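Local structure of 401aa long hypothetical glucose-1-phosphate thymidylyltransferase (Sulfolobus tokodaii, 2GGO) at residues H19-A24 and I300-K305. The protein probably makes UDP-N-acetylglucosamine and UDP-N-acetylgalactosamine as a bifunctional enzyme, joining a nucleotidyltransferase domain to a hexapeptide-repeat beta-helix. Residues are numbered along the deposited sequence; the frame is centred on the assembly and turned at random.
Sequences HTRPKA and IMEGSK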
ATOM      1  N   HIS A  19       4.155   6.264  -9.881  1.00 26.03           N
ATOM      2  CA  HIS A  19       4.408   7.158 -10.959  1.00 24.28           C
ATOM      3  C   HIS A  19       3.196   7.989 -11.298  1.00 24.35           C
ATOM      4  O   HIS A  19       3.331   9.069 -11.868  1.00 23.42           O
ATOM      5  CB  HIS A  19       4.800   6.353 -12.192  1.00 23.04           C
ATOM      6  CG  HIS A  19       6.176   5.812 -12.140  1.00 21.97           C
ATOM      7  ND1 HIS A  19       6.623   4.877 -13.044  1.00 14.60           N
ATOM      8  CD2 HIS A  19       7.231   6.096 -11.337  1.00 21.97           C
ATOM      9  CE1 HIS A  19       7.901   4.623 -12.811  1.00 19.81           C
ATOM     10  NE2 HIS A  19       8.283   5.325 -11.766  1.00 18.11           N
ATOM     11  N   THR A  20       1.999   7.482 -11.007  1.00 23.63           N
ATOM     12  CA  THR A  20       0.810   8.191 -11.398  1.00 24.85           C
ATOM     13  C   THR A  20      -0.160   8.535 -10.239  1.00 26.33           C
ATOM     14  O   THR A  20      -1.152   9.236 -10.451  1.00 28.61           O
ATOM     15  CB  THR A  20       0.026   7.405 -12.413  1.00 25.30           C
ATOM     16  OG1 THR A  20      -0.315   6.175 -11.804  1.00 21.05           O
ATOM     17  CG2 THR A  20       0.880   7.156 -13.705  1.00 23.26           C
ATOM     18  N   ARG A  21       0.094   8.045  -9.034  1.00 27.23           N
ATOM     19  CA  ARG A  21      -0.802   8.314  -7.891  1.00 27.91           C
ATOM     20  C   ARG A  21       0.070   8.340  -6.622  1.00 28.33           C
ATOM     21  O   ARG A  21       1.136   7.718  -6.613  1.00 29.69           O
ATOM     22  CB  ARG A  21      -1.931   7.274  -7.813  1.00 28.01           C
ATOM     23  CG  ARG A  21      -1.595   6.014  -7.034  1.00 28.24           C
ATOM     24  CD  ARG A  21      -2.838   5.156  -6.830  1.00 31.95           C
ATOM     25  NE  ARG A  21      -3.234   4.512  -8.093  1.00 33.37           N
ATOM     26  CZ  ARG A  21      -4.446   4.073  -8.385  1.00 35.38           C
ATOM     27  NH1 ARG A  21      -5.434   4.155  -7.510  1.00 37.54           N
ATOM     28  NH2 ARG A  21      -4.677   3.526  -9.568  1.00 33.91           N
ATOM     29  N   PRO A  22      -0.290   9.154  -5.592  1.00 27.43           N
ATOM     30  CA  PRO A  22       0.472   9.144  -4.320  1.00 26.84           C
ATOM     31  C   PRO A  22       0.215   7.856  -3.601  1.00 26.30           C
ATOM     32  O   PRO A  22      -0.850   7.290  -3.786  1.00 26.37           O
ATOM     33  CB  PRO A  22      -0.104  10.347  -3.520  1.00 27.08           C
ATOM     34  CG  PRO A  22      -0.944  11.118  -4.488  1.00 27.21           C
ATOM     35  CD  PRO A  22      -1.358  10.166  -5.591  1.00 27.34           C
ATOM     36  N   LYS A  23       1.154   7.333  -2.822  1.00 26.82           N
ATOM     37  CA  LYS A  23       0.843   6.029  -2.181  1.00 28.46           C
ATOM     38  C   LYS A  23      -0.432   5.956  -1.371  1.00 28.43           C
ATOM     39  O   LYS A  23      -0.954   4.868  -1.163  1.00 27.43           O
ATOM     40  CB  LYS A  23       1.966   5.495  -1.313  1.00 29.94           C
ATOM     41  CG  LYS A  23       3.022   6.521  -1.024  1.00 36.08           C
ATOM     42  CD  LYS A  23       3.317   6.573   0.482  1.00 42.38           C
ATOM     43  CE  LYS A  23       4.133   7.845   0.832  1.00 48.21           C
ATOM     44  NZ  LYS A  23       5.146   7.590   1.917  1.00 49.29           N
ATOM     45  N   ALA A  24      -0.917   7.108  -0.893  1.00 28.15           N
ATOM     46  CA  ALA A  24      -2.117   7.155  -0.046  1.00 28.16           C
ATOM     47  C   ALA A  24      -3.293   6.657  -0.833  1.00 27.91           C
ATOM     48  O   ALA A  24      -4.307   6.243  -0.265  1.00 26.36           O
ATOM     49  CB  ALA A  24      -2.366   8.601   0.398  1.00 29.14           C
ATOM     50  N   ILE A 300      -5.225  -5.861 -10.039  1.00 19.26           N
ATOM     51  CA  ILE A 300      -5.264  -5.195 -11.354  1.00 18.46           C
ATOM     52  C   ILE A 300      -6.208  -4.003 -11.138  1.00 19.34           C
ATOM     53  O   ILE A 300      -7.370  -4.160 -10.830  1.00 19.07           O
ATOM     54  CB  ILE A 300      -5.772  -6.182 -12.451  1.00 20.23           C
ATOM     55  CG1 ILE A 300      -4.811  -7.396 -12.616  1.00 18.77           C
ATOM     56  CG2 ILE A 300      -5.895  -5.527 -13.788  1.00  8.80           C
ATOM     57  CD1 ILE A 300      -5.419  -8.561 -13.478  1.00 18.06           C
ATOM     58  N   MET A 301      -5.636  -2.809 -11.245  1.00 20.37           N
ATOM     59  CA  MET A 301      -6.312  -1.574 -10.911  1.00 20.37           C
ATOM     60  C   MET A 301      -7.256  -1.070 -11.991  1.00 21.14           C
ATOM     61  O   MET A 301      -7.500  -1.730 -13.025  1.00 22.03           O
ATOM     62  CB  MET A 301      -5.272  -0.532 -10.460  1.00 19.46           C
ATOM     63  CG  MET A 301      -4.462  -0.972  -9.216  1.00 19.05           C
ATOM     64  SD  MET A 301      -3.099   0.080  -8.702  1.00 21.74           S
ATOM     65  CE  MET A 301      -2.446  -0.962  -7.405  1.00 20.71           C
ATOM     66  N   GLU A 302      -7.783   0.121 -11.749  1.00 21.18           N
ATOM     67  CA  GLU A 302      -8.988   0.658 -12.406  1.00 22.66           C
ATOM     68  C   GLU A 302      -8.916   0.670 -13.933  1.00 21.53           C
ATOM     69  O   GLU A 302      -8.016   1.297 -14.481  1.00 23.81           O
ATOM     70  CB  GLU A 302      -9.192   2.123 -11.957  1.00 21.29           C
ATOM     71  CG  GLU A 302      -9.369   2.329 -10.456  1.00 29.82           C
ATOM     72  CD  GLU A 302      -8.073   2.586  -9.679  1.00 35.31           C
ATOM     73  OE1 GLU A 302      -6.983   2.308 -10.190  1.00 34.83           O
ATOM     74  OE2 GLU A 302      -8.146   3.076  -8.520  1.00 40.20           O
ATOM     75  N   GLY A 303      -9.927   0.106 -14.594  1.00 23.27           N
ATOM     76  CA  GLY A 303     -10.036   0.182 -16.041  1.00 21.52           C
ATOM     77  C   GLY A 303      -8.924  -0.514 -16.829  1.00 21.98           C
ATOM     78  O   GLY A 303      -8.813  -0.324 -18.023  1.00 23.09           O
ATOM     79  N   SER A 304      -8.097  -1.313 -16.173  1.00 21.98           N
ATOM     80  CA  SER A 304      -7.040  -2.078 -16.875  1.00 20.42           C
ATOM     81  C   SER A 304      -7.588  -3.259 -17.602  1.00 20.56           C
ATOM     82  O   SER A 304      -8.538  -3.847 -17.182  1.00 18.58           O
ATOM     83  CB  SER A 304      -5.971  -2.510 -15.927  1.00 20.22           C
ATOM     84  OG  SER A 304      -5.187  -1.360 -15.620  1.00 21.79           O
ATOM     85  N   LYS A 305      -7.002  -3.587 -18.741  1.00 18.60           N
ATOM     86  CA  LYS A 305      -7.622  -4.521 -19.645  1.00 20.29           C
ATOM     87  C   LYS A 305      -6.656  -5.642 -20.046  1.00 19.85           C
ATOM     88  O   LYS A 305      -5.581  -5.361 -20.601  1.00 16.47           O
ATOM     89  CB  LYS A 305      -8.029  -3.758 -20.871  1.00 21.72           C
ATOM     90  CG  LYS A 305      -9.385  -2.988 -20.706  1.00 26.25           C
ATOM     91  CD  LYS A 305      -9.959  -2.567 -22.089  1.00 25.20           C
ATOM     92  CE  LYS A 305      -9.683  -1.081 -22.430  1.00 34.97           C
ATOM     93  NZ  LYS A 305      -9.919  -0.672 -23.900  1.00 34.36           N
TER
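Arg21 and Met301 mark where the backbones of 19-24 and 300-305 come nearest, yet their CA atoms stay 11.7 Å apart, so side chains alone span the gap. Residues 301-304 form a type II beta turn, closed by a hydrogen bond from Ser304 N to Met301 O; Gly303, at its third position, suits the positive phi there. Arg21 and Glu302 reach out from opposite directions. The guanidinium grips the carboxylate end-on in a bidentate salt bridge: NH2 lies 2.7 Å from Glu302 OE1 and NH1 3.1 Å from Glu302 OE2. Both bonds are nearly straight, and the two flat groups lie 17° apart. NH1 uses the syn lone pair of OE2, while OE1 is met on its syn side but 22° out of the carboxylate plane. A bend at chi2 (91°) swings the Glu302 carboxylate round so that both oxygens face the guanidinium. Met301, extended beyond CG, lays SD over one guanidinium face, 3.9 Å from Arg21 NH2, an apolar cover that leaves the polar edge to acceptors. Glu319 also pairs with NH2, and Phe25 O accepts from NH1. A methionine in place of Arg21 would probably leave the carboxylates of Glu302 and Glu319 without their shared positive mate. This is a buried interdomain salt bridge, tying the GT-A-type nucleotidyltransferase domain to one coil of the left-handed beta-helix built from hexapeptide repeats.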